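Side-chain contacts in glycerophosphodiester phosphodiesterase (Cytophaga hutchinsonii ATCC 33406, PDB 3CH0), which is a member of the glycerophosphodiester phosphodiesterase family, whose fold is of the TIM-barrel kind: residues G13-G16 and C17-L20; N24-A27 and A28-A32. All coordinates share one frame; numbering follows the deposited sequence.

Interaction 1. Residues G13-G16 and C17-L20; sequences GHRG and CRGL. With GOL (glycerol), chain S.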
loop_
_atom_site.group_PDB
_atom_site.type_symbol
_atom_site.label_atom_id
_atom_site.label_comp_id
_atom_site.label_asym_id
_atom_site.label_seq_id
_atom_site.Cartn_x
_atom_site.Cartn_y
_atom_site.Cartn_z
ATOM N N GLY A 13 4.629 -0.773 -7.402
ATOM C CA GLY A 13 5.549 0.129 -6.717
ATOM C C GLY A 13 5.105 0.352 -5.291
ATOM O O GLY A 13 4.056 0.939 -5.055
ATOM N N HIS A 14 5.871 -0.191 -4.314
ATOM C CA HIS A 14 5.511 -0.154 -2.896
ATOM C C HIS A 14 5.579 1.298 -2.400
ATOM O O HIS A 14 6.664 1.916 -2.468
ATOM C CB HIS A 14 6.475 -1.043 -2.077
ATOM C CG HIS A 14 6.122 -1.232 -0.638
ATOM N ND1 HIS A 14 7.024 -1.010 0.388
ATOM C CD2 HIS A 14 4.973 -1.657 -0.049
ATOM C CE1 HIS A 14 6.441 -1.319 1.544
ATOM N NE2 HIS A 14 5.209 -1.735 1.299
ATOM N N ARG A 15 4.471 1.855 -1.944
ATOM C CA ARG A 15 4.419 3.261 -1.559
ATOM C C ARG A 15 4.908 4.152 -2.666
ATOM O O ARG A 15 5.579 5.151 -2.465
ATOM C CB ARG A 15 5.161 3.521 -0.237
ATOM C CG ARG A 15 4.807 2.483 0.883
ATOM C CD ARG A 15 5.407 2.746 2.245
ATOM N NE ARG A 15 5.240 1.536 3.043
ATOM C CZ ARG A 15 5.884 1.293 4.152
ATOM N NH1 ARG A 15 6.567 2.253 4.785
ATOM N NH2 ARG A 15 5.770 0.104 4.687
ATOM N N GLY A 16 4.517 3.736 -3.860
ATOM C CA GLY A 16 4.959 4.385 -5.112
ATOM C C GLY A 16 6.333 3.833 -5.426
ATOM O O GLY A 16 6.512 3.044 -6.341
ATOM N N CYS A 17 7.342 4.228 -4.662
ATOM C CA CYS A 17 8.684 3.682 -4.848
ATOM C C CYS A 17 9.579 4.116 -3.690
ATOM O O CYS A 17 10.537 4.845 -3.866
ATOM C CB CYS A 17 9.325 4.056 -6.201
ATOM S SG CYS A 17 9.379 5.811 -6.536
ATOM N N ARG A 18 9.283 3.626 -2.511
ATOM C CA ARG A 18 10.038 4.028 -1.284
ATOM C C ARG A 18 11.548 3.911 -1.364
ATOM O O ARG A 18 12.283 4.712 -0.767
ATOM C CB ARG A 18 9.539 3.252 -0.058
ATOM C CG ARG A 18 10.392 3.430 1.212
ATOM C CD ARG A 18 9.720 2.745 2.408
ATOM N NE ARG A 18 9.601 1.299 2.226
ATOM C CZ ARG A 18 9.492 0.405 3.211
ATOM N NH1 ARG A 18 9.417 0.803 4.462
ATOM N NH2 ARG A 18 9.470 -0.894 2.918
ATOM N N GLY A 19 12.046 2.922 -2.092
ATOM C CA GLY A 19 13.511 2.795 -2.216
ATOM C C GLY A 19 14.142 3.975 -2.949
ATOM O O GLY A 19 15.347 4.246 -2.761
ATOM N N LEU A 20 13.373 4.645 -3.809
ATOM C CA LEU A 20 13.897 5.684 -4.676
ATOM C C LEU A 20 13.580 7.086 -4.215
ATOM O O LEU A 20 14.380 8.020 -4.386
ATOM C CB LEU A 20 13.307 5.515 -6.075
ATOM C CG LEU A 20 13.484 4.108 -6.712
ATOM C CD1 LEU A 20 12.840 4.046 -8.124
ATOM C CD2 LEU A 20 14.952 3.651 -6.727
HETATM C C1 GOL S . 6.883 -0.927 7.959
HETATM O O1 GOL S . 6.949 0.385 7.421
HETATM C C2 GOL S . 6.993 -2.041 6.904
HETATM O O2 GOL S . 7.055 -3.285 7.558
HETATM C C3 GOL S . 8.219 -1.925 5.977
HETATM O O3 GOL S . 9.226 -1.074 6.492
#
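The loop that leaves strand 10-13 of the barrel sheet turns back at once through a type II beta turn, Gly13 to Gly16, and brings the side chains of His14, Arg15 and Arg18 together at a polar site with bound glycerol. Arg18 N bonds to His14 O at 3.1 Å; Cys17 N makes a weaker bond to Arg15 O. With the backbone so folded, Arg15 and Arg18 run side by side. Their guanidinium groups overlap off-centre with planes 38° apart, and NH1 of Arg15 is 3.2 Å from NH1 of Arg18. Acceptors near both groups probably offset the closeness: glycerol O1 accepts from both NH1 and NH2 of Arg15, the latter at 3.0 Å, glycerol O3 takes Arg18 NH1 at 2.8 Å in a straight bond, and Glu23 and Asp264 form salt bridges with Arg15 and Arg18. Arg18 NH2 also lies at the edge of the His14 ring, 3.4 Å from CE1, while Asp264 accepts from His14 ND1 and a bound citric acid is hydrogen-bonded to NE2. Arg15 CG sits over the face of the same ring. In the surrounding fold, backbone bonds tie Gly13 and His14 to strands 39-46 and 260-263, and Cys17 leans on helix 26-35.

Interaction 2. Residues N24-A27 and A28-A32; sequences NTIA and AFTKA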
loop_
_atom_site.group_PDB
_atom_site.type_symbol
_atom_site.label_atom_id
_atom_site.label_comp_id
_atom_site.label_asym_id
_atom_site.label_seq_id
_atom_site.Cartn_x
_atom_site.Cartn_y
_atom_site.Cartn_z
ATOM N N ASN A 24 5.067 7.129 -0.482
ATOM C CA ASN A 24 3.672 7.555 -0.408
ATOM C C ASN A 24 3.490 9.066 -0.726
ATOM O O ASN A 24 2.529 9.673 -0.283
ATOM C CB ASN A 24 3.049 7.185 0.943
ATOM C CG ASN A 24 2.566 5.740 1.012
ATOM O OD1 ASN A 24 2.103 5.157 0.027
ATOM N ND2 ASN A 24 2.678 5.154 2.218
ATOM N N THR A 25 4.357 9.573 -1.611
ATOM C CA THR A 25 4.287 10.977 -2.022
ATOM C C THR A 25 3.956 11.027 -3.503
ATOM O O THR A 25 4.201 10.111 -4.285
ATOM C CB THR A 25 5.625 11.700 -1.751
ATOM O OG1 THR A 25 6.665 11.101 -2.535
ATOM C CG2 THR A 25 5.956 11.679 -0.260
ATOM N N ILE A 26 3.412 12.174 -3.881
ATOM C CA ILE A 26 3.083 12.410 -5.291
ATOM C C ILE A 26 4.365 12.269 -6.132
ATOM O O ILE A 26 4.340 11.663 -7.200
ATOM C CB ILE A 26 2.471 13.792 -5.499
ATOM C CG1 ILE A 26 1.077 13.881 -4.851
ATOM C CG2 ILE A 26 2.407 14.159 -7.012
ATOM C CD1 ILE A 26 0.075 12.852 -5.303
ATOM N N ALA A 27 5.504 12.720 -5.622
ATOM C CA ALA A 27 6.759 12.492 -6.378
ATOM C C ALA A 27 7.006 10.997 -6.609
ATOM O O ALA A 27 7.330 10.585 -7.720
ATOM C CB ALA A 27 7.949 13.129 -5.684
ATOM N N ALA A 28 6.870 10.182 -5.558
ATOM C CA ALA A 28 7.078 8.754 -5.708
ATOM C C ALA A 28 6.095 8.112 -6.679
ATOM O O ALA A 28 6.446 7.253 -7.491
ATOM C CB ALA A 28 7.008 8.015 -4.306
ATOM N N PHE A 29 4.827 8.512 -6.574
ATOM C CA PHE A 29 3.831 7.935 -7.465
ATOM C C PHE A 29 4.088 8.336 -8.905
ATOM O O PHE A 29 3.938 7.533 -9.795
ATOM C CB PHE A 29 2.410 8.266 -7.102
ATOM C CG PHE A 29 2.038 7.754 -5.730
ATOM C CD1 PHE A 29 2.112 6.409 -5.467
ATOM C CD2 PHE A 29 1.648 8.613 -4.715
ATOM C CE1 PHE A 29 1.800 5.916 -4.212
ATOM C CE2 PHE A 29 1.342 8.112 -3.431
ATOM C CZ PHE A 29 1.453 6.758 -3.224
ATOM N N THR A 30 4.484 9.568 -9.117
ATOM C CA THR A 30 4.780 10.048 -10.490
ATOM C C THR A 30 5.968 9.332 -11.089
ATOM O O THR A 30 5.899 8.866 -12.200
ATOM C CB THR A 30 5.046 11.553 -10.467
ATOM O OG1 THR A 30 3.943 12.263 -9.862
ATOM C CG2 THR A 30 5.287 12.085 -11.911
ATOM N N LYS A 31 7.035 9.145 -10.303
ATOM C CA LYS A 31 8.175 8.352 -10.734
ATOM C C LYS A 31 7.768 6.929 -11.098
ATOM O O LYS A 31 8.202 6.401 -12.129
ATOM C CB LYS A 31 9.247 8.363 -9.637
ATOM C CG LYS A 31 10.425 7.435 -9.850
ATOM C CD LYS A 31 11.326 7.838 -10.926
ATOM C CE LYS A 31 12.527 6.890 -10.971
ATOM N NZ LYS A 31 13.370 7.172 -12.170
ATOM N N ALA A 32 6.990 6.259 -10.240
ATOM C CA ALA A 32 6.611 4.887 -10.530
ATOM C C ALA A 32 5.770 4.837 -11.817
ATOM O O ALA A 32 5.909 3.896 -12.610
ATOM C CB ALA A 32 5.829 4.293 -9.315
#
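Ile26 O is gripped twice from Thr30, once by the backbone N and once by the side-chain hydroxyl OG1, each at 2.8 Å from the oxygen. The amide bond is the ordinary helical one, whereas OG1 stands above the carbonyl plane, 43° out of it. Thr30 reaches this place because OG1 lies beside its own backbone N (chi1 -55°), which folds the hydroxyl back over the preceding turn; Ile26 CG2 passes 3.8 Å from OG1. Just before Ile26, Thr25 is the N-cap of helix 26-35. Its OG1 accepts from Ala28 N at 3.2 Å, and the same hydroxyl bonds to Pro22 O in the preceding loop. Thr25 O in turn receives Phe29 N at 2.9 Å, and Lys31 N reaches Ala27 O. The Phe29 ring reaches back to the start of the helix: CD2 is 3.0 Å from Thr25 O, and CZ is 3.7 Å from OD1 of Asn24, whose amide plane is tilted 39° to the ring. The other end of that amide, ND2, is bonded to Asp43. Beyond the segment, Phe29 packs on Leu40 and Val54, and Ile26 on Glu119 and Thr123 of helix 117-127. Two threonine hydroxyls thus do different work: that of Thr25 supplies an acceptor to the amide of Ala28, whose partner four residues back, Asn24, lies outside the helix, while that of Thr30 adds a second donor to a carbonyl already paired, satisfying its own proton within the helix.

Overall arrangement
Both contacts belong to one beta-alpha-beta unit, strand 10-13, helix 26-35 and strand 39-46, and show how chemistry can change within a few residues, from a charged loop to the start of a helix. Interaction 1 is buried and lies in the loop after the first strand, where charged and ring nitrogens face small bound molecules; interaction 2, about 8 Å away between centres, is partly buried and starts the following helix with neutral hydroxyl, amide and hydrocarbon groups. They join directly: Arg15 O is 2.8 Å from Asn24 N, a probable hydrogen bond, Gly16 N packs against Phe29 CE1, and Cys17 SG rests on Ala28 O. Asp43 links them too, bonding Asn24 while forming a weak, long ion pair with Arg15.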